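Local coordinates for protein histidine utilization repressor (Pseudomonas syringae pv. tomato, PDB 2PKH) that probably represses the histidine utilization operon when inducer is absent, the chain here being its C-terminal UTRA domain without the DNA-binding part, at residues C114-R119 with A130-H135; H39-H44 with V51-R56. One frame throughout, in Å; residues are numbered along the deposited sequence.

Contact 1: residues C114-R119 with A130-H135; sequences CLLIRR and AARLIH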
ATOM      1  N   CYS B 114      11.898   8.561  17.868  1.00 19.80           N
ATOM      2  CA  CYS B 114      10.825   7.578  17.929  1.00 20.81           C
ATOM      3  C   CYS B 114       9.864   7.869  16.763  1.00 20.25           C
ATOM      4  O   CYS B 114       9.692   8.981  16.367  1.00 18.77           O
ATOM      5  CB  CYS B 114      10.060   7.621  19.238  1.00 20.54           C
ATOM      6  SG  CYS B 114      11.046   7.026  20.621  1.00 22.71           S
ATOM      7  N   LEU B 115       9.283   6.803  16.239  1.00 20.17           N
ATOM      8  CA  LEU B 115       8.340   6.904  15.181  1.00 23.05           C
ATOM      9  C   LEU B 115       6.966   6.931  15.924  1.00 23.44           C
ATOM     10  O   LEU B 115       6.615   5.954  16.612  1.00 23.23           O
ATOM     11  CB  LEU B 115       8.421   5.651  14.303  1.00 22.43           C
ATOM     12  CG  LEU B 115       7.651   5.687  12.966  1.00 24.78           C
ATOM     13  CD1 LEU B 115       8.178   6.812  12.072  1.00 23.23           C
ATOM     14  CD2 LEU B 115       7.669   4.324  12.223  1.00 25.35           C
ATOM     15  N   LEU B 116       6.218   7.994  15.724  1.00 23.40           N
ATOM     16  CA  LEU B 116       4.911   8.154  16.306  1.00 22.50           C
ATOM     17  C   LEU B 116       3.867   7.967  15.234  1.00 23.36           C
ATOM     18  O   LEU B 116       3.908   8.631  14.182  1.00 23.03           O
ATOM     19  CB  LEU B 116       4.782   9.561  16.911  1.00 22.88           C
ATOM     20  CG  LEU B 116       3.365   9.865  17.498  1.00 24.49           C
ATOM     21  CD1 LEU B 116       3.099   8.984  18.729  1.00 30.02           C
ATOM     22  CD2 LEU B 116       3.307  11.299  17.891  1.00 25.83           C
ATOM     23  N   ILE B 117       2.941   7.057  15.483  1.00 22.21           N
ATOM     24  CA  ILE B 117       1.848   6.800  14.542  1.00 23.66           C
ATOM     25  C   ILE B 117       0.558   6.992  15.312  1.00 24.58           C
ATOM     26  O   ILE B 117       0.373   6.369  16.395  1.00 22.64           O
ATOM     27  CB  ILE B 117       1.971   5.351  14.022  1.00 23.11           C
ATOM     28  CG1 ILE B 117       3.361   5.129  13.378  1.00 24.41           C
ATOM     29  CG2 ILE B 117       0.861   5.011  12.987  1.00 24.32           C
ATOM     30  CD1 ILE B 117       3.474   3.764  12.850  1.00 25.44           C
ATOM     31  N   ARG B 118      -0.331   7.817  14.772  1.00 22.63           N
ATOM     32  CA  ARG B 118      -1.616   8.055  15.388  1.00 23.71           C
ATOM     33  C   ARG B 118      -2.594   7.541  14.383  1.00 24.03           C
ATOM     34  O   ARG B 118      -2.573   7.938  13.221  1.00 23.72           O
ATOM     35  CB  ARG B 118      -1.836   9.553  15.648  1.00 24.17           C
ATOM     36  CG  ARG B 118      -1.095   9.987  16.878  1.00 26.52           C
ATOM     37  CD  ARG B 118      -1.365  11.389  17.279  1.00 31.82           C
ATOM     38  NE  ARG B 118      -0.610  12.306  16.458  1.00 33.88           N
ATOM     39  CZ  ARG B 118      -0.903  13.601  16.351  1.00 40.02           C
ATOM     40  NH1 ARG B 118      -1.926  14.110  17.058  1.00 41.10           N
ATOM     41  NH2 ARG B 118      -0.157  14.396  15.581  1.00 39.35           N
ATOM     42  N   ARG B 119      -3.461   6.637  14.831  1.00 23.80           N
ATOM     43  CA  ARG B 119      -4.374   5.928  13.946  1.00 23.72           C
ATOM     44  C   ARG B 119      -5.818   6.028  14.477  1.00 23.40           C
ATOM     45  O   ARG B 119      -6.033   5.993  15.712  1.00 21.69           O
ATOM     46  CB  ARG B 119      -4.001   4.476  14.011  1.00 23.87           C
ATOM     47  CG  ARG B 119      -2.761   4.113  13.257  1.00 27.71           C
ATOM     48  CD  ARG B 119      -2.937   2.655  12.913  1.00 38.38           C
ATOM     49  NE  ARG B 119      -1.696   1.941  13.051  1.00 46.40           N
ATOM     50  CZ  ARG B 119      -0.767   1.822  12.096  1.00 53.96           C
ATOM     51  NH1 ARG B 119       0.334   1.101  12.354  1.00 56.25           N
ATOM     52  NH2 ARG B 119      -0.920   2.415  10.900  1.00 53.77           N
ATOM     53  N   ALA B 130      -9.164   4.657  18.393  1.00 20.76           N
ATOM     54  CA  ALA B 130      -8.086   5.559  18.014  1.00 20.00           C
ATOM     55  C   ALA B 130      -6.896   5.169  18.865  1.00 20.71           C
ATOM     56  O   ALA B 130      -7.068   4.849  20.066  1.00 19.47           O
ATOM     57  CB  ALA B 130      -8.496   7.010  18.290  1.00 20.72           C
ATOM     58  N   ALA B 131      -5.687   5.147  18.279  1.00 20.42           N
ATOM     59  CA  ALA B 131      -4.504   4.663  19.026  1.00 19.33           C
ATOM     60  C   ALA B 131      -3.325   5.591  18.779  1.00 20.59           C
ATOM     61  O   ALA B 131      -3.180   6.137  17.688  1.00 21.27           O
ATOM     62  CB  ALA B 131      -4.124   3.204  18.629  1.00 20.05           C
ATOM     63  N   ARG B 132      -2.434   5.660  19.731  1.00 21.06           N
ATOM     64  CA  ARG B 132      -1.233   6.475  19.595  1.00 23.11           C
ATOM     65  C   ARG B 132      -0.145   5.482  19.805  1.00 23.53           C
ATOM     66  O   ARG B 132      -0.064   4.853  20.865  1.00 21.45           O
ATOM     67  CB  ARG B 132      -1.203   7.527  20.724  1.00 23.90           C
ATOM     68  CG  ARG B 132      -0.030   8.486  20.675  1.00 23.05           C
ATOM     69  CD  ARG B 132      -0.057   9.416  21.876  1.00 24.92           C
ATOM     70  NE  ARG B 132       0.921  10.483  21.640  1.00 27.72           N
ATOM     71  CZ  ARG B 132       2.159  10.430  22.082  1.00 29.42           C
ATOM     72  NH1 ARG B 132       2.536   9.391  22.814  1.00 35.01           N
ATOM     73  NH2 ARG B 132       3.019  11.410  21.819  1.00 27.51           N
ATOM     74  N   LEU B 133       0.664   5.238  18.778  1.00 21.68           N
ATOM     75  CA  LEU B 133       1.636   4.114  18.899  1.00 22.36           C
ATOM     76  C   LEU B 133       3.024   4.717  18.804  1.00 23.10           C
ATOM     77  O   LEU B 133       3.331   5.452  17.841  1.00 23.43           O
ATOM     78  CB  LEU B 133       1.424   3.122  17.742  1.00 22.70           C
ATOM     79  CG  LEU B 133      -0.026   2.678  17.431  1.00 23.24           C
ATOM     80  CD1 LEU B 133       0.031   2.159  16.013  1.00 22.75           C
ATOM     81  CD2 LEU B 133      -0.241   1.558  18.383  1.00 18.06           C
ATOM     82  N   ILE B 134       3.865   4.479  19.776  1.00 23.15           N
ATOM     83  CA  ILE B 134       5.195   5.099  19.718  1.00 23.57           C
ATOM     84  C   ILE B 134       6.215   3.984  19.695  1.00 22.36           C
ATOM     85  O   ILE B 134       6.105   3.035  20.480  1.00 21.24           O
ATOM     86  CB  ILE B 134       5.366   6.238  20.807  1.00 25.31           C
ATOM     87  CG1 ILE B 134       6.826   6.711  20.929  1.00 23.40           C
ATOM     88  CG2 ILE B 134       4.858   5.783  22.178  1.00 28.23           C
ATOM     89  CD1 ILE B 134       6.850   8.198  21.665  1.00 25.95           C
ATOM     90  N   HIS B 135       7.149   4.075  18.753  1.00 20.03           N
ATOM     91  CA  HIS B 135       8.109   3.010  18.550  1.00 21.26           C
ATOM     92  C   HIS B 135       9.495   3.599  18.694  1.00 20.25           C
ATOM     93  O   HIS B 135       9.703   4.675  18.162  1.00 22.08           O
ATOM     94  CB  HIS B 135       8.012   2.450  17.137  1.00 20.44           C
ATOM     95  CG  HIS B 135       6.626   2.158  16.686  1.00 22.42           C
ATOM     96  ND1 HIS B 135       6.072   0.889  16.723  1.00 24.83           N
ATOM     97  CD2 HIS B 135       5.660   2.982  16.237  1.00 18.06           C
ATOM     98  CE1 HIS B 135       4.857   0.931  16.215  1.00 20.49           C
ATOM     99  NE2 HIS B 135       4.570   2.190  15.932  1.00 23.51           N
TER
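Leu116 lays its CD1 methyl over the guanidinium of Arg132, 3.8 Å above that plane and over its centre. With CG anti to the backbone N (chi1 177°), the leucine leans across to the facing strand, while the extended Arg132 runs obliquely beneath it. The flat cation thus gives an apolar face to leucine and leaves its N-H groups for polar partners, NH1 forming a salt bridge with Glu102 of helix 100-106. Arg118 turns its own charge to Glu94 of strand 88-97, and Ile134 fills in between Leu116 and Cys114, its CG1 3.8 Å from Cys114 CB.

The other face carries Leu115, Ile117, Arg119, Leu133 and His135. Leu115 packs on Leu115 of the second subunit, where an aliphatic side chain suits the interface. Leu133 CD1 comes within 3.4 Å of Arg119 NE, and Ile117 CG2 lies over the centre of the same guanidinium. His135 sends its ring back along the strand, so that CD2 lies 3.1 Å from Leu115 O, which sits in the ring plane, and NE2 lies 3.6 Å from Ile117 CD1.

Between the two faces runs the backbone ladder of an antiparallel beta hairpin. Ile117 pairs with Leu133, Leu133 N to Ile117 O being 2.7 Å; Leu115 with His135 and Arg119 with Ala131 repeat the pattern. Alternate residues bond outward to strands 88-97 and 49-59, so the hairpin is paired on both sides. Arg119 and Arg132, each with aliphatic carbon over one guanidinium face, can probably keep their charge in this largely buried region, Arg132 also through its salt bridge.

Contact 2: residues H39-H44 with V51-R56; sequences HSLIVH and VQIEDR. With EDO (1,2-ethanediol), chain N.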
ATOM      1  N   HIS B  39     -10.020   2.256  27.622  1.00 18.73           N
ATOM      2  CA  HIS B  39      -8.669   2.762  27.398  1.00 17.66           C
ATOM      3  C   HIS B  39      -7.697   1.634  27.818  1.00 19.20           C
ATOM      4  O   HIS B  39      -7.746   1.185  28.951  1.00 17.46           O
ATOM      5  CB  HIS B  39      -8.438   4.004  28.295  1.00 18.85           C
ATOM      6  CG  HIS B  39      -7.059   4.570  28.190  1.00 16.14           C
ATOM      7  ND1 HIS B  39      -6.520   5.424  29.126  1.00 14.05           N
ATOM      8  CD2 HIS B  39      -6.063   4.288  27.329  1.00 12.68           C
ATOM      9  CE1 HIS B  39      -5.267   5.676  28.819  1.00 20.06           C
ATOM     10  NE2 HIS B  39      -4.976   5.035  27.707  1.00 18.01           N
ATOM     11  N   SER B  40      -6.836   1.190  26.904  1.00 18.45           N
ATOM     12  CA  SER B  40      -5.823   0.285  27.226  1.00 17.92           C
ATOM     13  C   SER B  40      -4.438   0.923  26.891  1.00 18.99           C
ATOM     14  O   SER B  40      -4.297   1.625  25.894  1.00 20.41           O
ATOM     15  CB  SER B  40      -6.008  -1.093  26.485  1.00 19.68           C
ATOM     16  OG  SER B  40      -5.996  -0.940  25.037  1.00 17.87           O
ATOM     17  N   LEU B  41      -3.446   0.653  27.723  1.00 17.61           N
ATOM     18  CA  LEU B  41      -2.035   1.018  27.395  1.00 18.49           C
ATOM     19  C   LEU B  41      -1.227  -0.250  27.592  1.00 17.38           C
ATOM     20  O   LEU B  41      -1.175  -0.820  28.700  1.00 19.55           O
ATOM     21  CB  LEU B  41      -1.505   2.170  28.295  1.00 19.87           C
ATOM     22  CG  LEU B  41      -0.209   2.768  27.670  1.00 18.53           C
ATOM     23  CD1 LEU B  41      -0.096   4.245  28.161  1.00 26.43           C
ATOM     24  CD2 LEU B  41       0.880   1.921  28.064  1.00 19.41           C
ATOM     25  N   ILE B  42      -0.620  -0.737  26.492  1.00 17.72           N
ATOM     26  CA  ILE B  42       0.121  -1.985  26.510  1.00 19.65           C
ATOM     27  C   ILE B  42       1.535  -1.761  25.965  1.00 18.81           C
ATOM     28  O   ILE B  42       1.684  -0.985  25.045  1.00 19.33           O
ATOM     29  CB  ILE B  42      -0.549  -3.049  25.598  1.00 18.98           C
ATOM     30  CG1 ILE B  42      -2.012  -3.309  26.077  1.00 22.19           C
ATOM     31  CG2 ILE B  42       0.264  -4.381  25.665  1.00 22.46           C
ATOM     32  CD1 ILE B  42      -2.767  -4.370  25.221  1.00 21.35           C
ATOM     33  N   VAL B  43       2.545  -2.412  26.532  1.00 18.13           N
ATOM     34  CA  VAL B  43       3.921  -2.303  25.973  1.00 19.32           C
ATOM     35  C   VAL B  43       4.119  -3.642  25.330  1.00 19.02           C
ATOM     36  O   VAL B  43       3.963  -4.692  25.968  1.00 20.57           O
ATOM     37  CB  VAL B  43       4.982  -2.091  27.018  1.00 16.87           C
ATOM     38  CG1 VAL B  43       6.457  -1.957  26.426  1.00 15.84           C
ATOM     39  CG2 VAL B  43       4.664  -0.763  27.865  1.00 22.99           C
ATOM     40  N   HIS B  44       4.476  -3.583  24.066  1.00 20.44           N
ATOM     41  CA  HIS B  44       4.734  -4.767  23.246  1.00 19.39           C
ATOM     42  C   HIS B  44       6.248  -4.966  23.156  1.00 19.70           C
ATOM     43  O   HIS B  44       6.990  -4.001  22.906  1.00 19.95           O
ATOM     44  CB  HIS B  44       4.161  -4.529  21.840  1.00 18.63           C
ATOM     45  CG  HIS B  44       2.655  -4.559  21.785  1.00 19.95           C
ATOM     46  ND1 HIS B  44       1.891  -3.416  21.874  1.00 23.48           N
ATOM     47  CD2 HIS B  44       1.779  -5.580  21.672  1.00 18.73           C
ATOM     48  CE1 HIS B  44       0.611  -3.725  21.783  1.00 15.78           C
ATOM     49  NE2 HIS B  44       0.517  -5.033  21.690  1.00 25.15           N
ATOM     50  N   VAL B  51       9.226  -2.724  21.953  1.00 17.65           N
ATOM     51  CA  VAL B  51       9.198  -2.214  20.559  1.00 18.89           C
ATOM     52  C   VAL B  51       8.112  -1.214  20.316  1.00 19.04           C
ATOM     53  O   VAL B  51       8.163  -0.467  19.348  1.00 19.70           O
ATOM     54  CB  VAL B  51       9.140  -3.321  19.482  1.00 19.32           C
ATOM     55  CG1 VAL B  51      10.430  -4.233  19.558  1.00 19.35           C
ATOM     56  CG2 VAL B  51       7.930  -4.198  19.673  1.00 21.42           C
ATOM     57  N   GLN B  52       7.090  -1.211  21.189  1.00 19.73           N
ATOM     58  CA  GLN B  52       5.928  -0.281  20.947  1.00 19.94           C
ATOM     59  C   GLN B  52       5.205  -0.015  22.208  1.00 18.05           C
ATOM     60  O   GLN B  52       5.034  -0.934  22.965  1.00 16.87           O
ATOM     61  CB  GLN B  52       4.903  -0.977  20.068  1.00 18.53           C
ATOM     62  CG  GLN B  52       3.930  -0.005  19.431  1.00 22.58           C
ATOM     63  CD  GLN B  52       2.745  -0.701  18.797  1.00 25.28           C
ATOM     64  OE1 GLN B  52       2.042  -1.407  19.447  1.00 27.88           O
ATOM     65  NE2 GLN B  52       2.579  -0.535  17.519  1.00 25.74           N
ATOM     66  N   ILE B  53       4.783   1.235  22.439  1.00 19.62           N
ATOM     67  CA  ILE B  53       3.742   1.494  23.419  1.00 20.63           C
ATOM     68  C   ILE B  53       2.440   1.730  22.635  1.00 20.19           C
ATOM     69  O   ILE B  53       2.390   2.593  21.788  1.00 19.35           O
ATOM     70  CB  ILE B  53       4.045   2.734  24.352  1.00 22.99           C
ATOM     71  CG1 ILE B  53       5.437   2.593  24.991  1.00 19.56           C
ATOM     72  CG2 ILE B  53       3.062   2.781  25.548  1.00 26.55           C
ATOM     73  CD1 ILE B  53       5.760   3.811  25.959  1.00 21.21           C
ATOM     74  N   GLU B  54       1.389   0.971  22.911  1.00 17.65           N
ATOM     75  CA  GLU B  54       0.152   1.176  22.108  1.00 21.58           C
ATOM     76  C   GLU B  54      -0.844   1.777  23.115  1.00 21.39           C
ATOM     77  O   GLU B  54      -1.213   1.073  24.052  1.00 20.78           O
ATOM     78  CB  GLU B  54      -0.403  -0.193  21.695  1.00 20.13           C
ATOM     79  CG  GLU B  54      -1.840  -0.205  21.135  1.00 22.66           C
ATOM     80  CD  GLU B  54      -2.470  -1.643  21.054  1.00 26.84           C
ATOM     81  OE1 GLU B  54      -3.352  -1.919  20.184  1.00 31.80           O
ATOM     82  OE2 GLU B  54      -2.061  -2.493  21.852  1.00 32.14           O
ATOM     83  N   ASP B  55      -1.226   3.046  22.944  1.00 22.48           N
ATOM     84  CA  ASP B  55      -2.171   3.737  23.838  1.00 21.88           C
ATOM     85  C   ASP B  55      -3.438   3.852  23.035  1.00 20.73           C
ATOM     86  O   ASP B  55      -3.432   4.562  22.029  1.00 20.51           O
ATOM     87  CB  ASP B  55      -1.667   5.155  24.096  1.00 23.12           C
ATOM     88  CG  ASP B  55      -2.261   5.738  25.393  1.00 26.10           C
ATOM     89  OD1 ASP B  55      -2.965   4.954  26.111  1.00 26.36           O
ATOM     90  OD2 ASP B  55      -2.067   6.964  25.645  1.00 25.45           O
ATOM     91  N   ARG B  56      -4.465   3.080  23.404  1.00 18.33           N
ATOM     92  CA  ARG B  56      -5.620   2.821  22.541  1.00 18.88           C
ATOM     93  C   ARG B  56      -6.899   3.174  23.232  1.00 17.87           C
ATOM     94  O   ARG B  56      -7.089   2.799  24.390  1.00 19.18           O
ATOM     95  CB  ARG B  56      -5.680   1.304  22.138  1.00 17.87           C
ATOM     96  CG  ARG B  56      -6.937   0.939  21.282  1.00 17.95           C
ATOM     97  CD  ARG B  56      -6.831  -0.438  20.593  1.00 22.86           C
ATOM     98  NE  ARG B  56      -5.685  -0.593  19.670  1.00 22.54           N
ATOM     99  CZ  ARG B  56      -5.651  -0.198  18.399  1.00 27.23           C
ATOM    100  NH1 ARG B  56      -6.679   0.459  17.854  1.00 21.26           N
ATOM    101  NH2 ARG B  56      -4.536  -0.402  17.691  1.00 26.56           N
TER
HETATM  102  C1  EDO N1010      -0.257  -4.744  17.078  1.00 45.54           C
HETATM  103  O1  EDO N1010       0.414  -5.943  17.437  1.00 46.25           O
HETATM  104  C2  EDO N1010       0.199  -3.665  18.071  1.00 46.04           C
HETATM  105  O2  EDO N1010      -0.549  -2.454  17.829  1.00 44.65           O
HETATM  106  O   HOH W   1      -3.488  -1.020  24.049  1.00 18.19           O
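This is an antiparallel hairpin pairing of strands 36-46 and 49-59, within the six-stranded sheet of the UTRA domain, flanked by strands 9-20 and 126-136. Ser40, Ile42 and His44 form hydrogen-bonded pairs with Arg56, Glu54 and Gln52. Toward the turn the ladder is offset by a classic beta bulge: His44 O accepts from both Val51 N, at 2.7 Å, and Gln52 N, at 3.3 Å.

On one face, His39 NE2 donates to Asp55 OD1 at 2.6 Å, on the syn lone pair and in the ring plane, while ND1 is hydrogen-bonded to Glu19; two carboxylates at one imidazole would favour its protonated form. Leu41 CD2 presses tightly on Ile53 CG2, 3.4 Å away; aliphatic Leu41 and beta-branched Ile53 suit this face, meeting Val15 of strand 9-20 and Leu105 of helix 100-106.

On the opposite face, Glu54 OE1 accepts from Arg56 NE, two residues along the same strand, at 2.7 Å in a salt bridge, from above the carboxylate plane, and OE2 lies 2.9 Å from His44 CE1 at the ring's edge. An ethanediol, probably from the crystallisation liquor, puts C2 over one face of that ring and donates weakly to Gln52 OE1.

From the N terminus, strand 9-20 forms one edge of the sheet, and the chain then enters strand 36-46 and turns back into strand 49-59, where contact 2 closes the first hairpin. Helix 76-83, edge strand 88-97 and helix 100-106 follow before strands 113-123 and 126-136 close the second hairpin at contact 1. The two loops are in series, neither nested nor crossed. They join side by side, antiparallel, through strands 49-59 and 126-136: Arg132 N probably donates to Asp55 O, at 2.7 Å, and Ile53 N to Ile134 O, at 3.0 Å. These backbone bonds make the two hairpins one continuous sheet, and Gln52 packs against Leu133 and His135 across the seam.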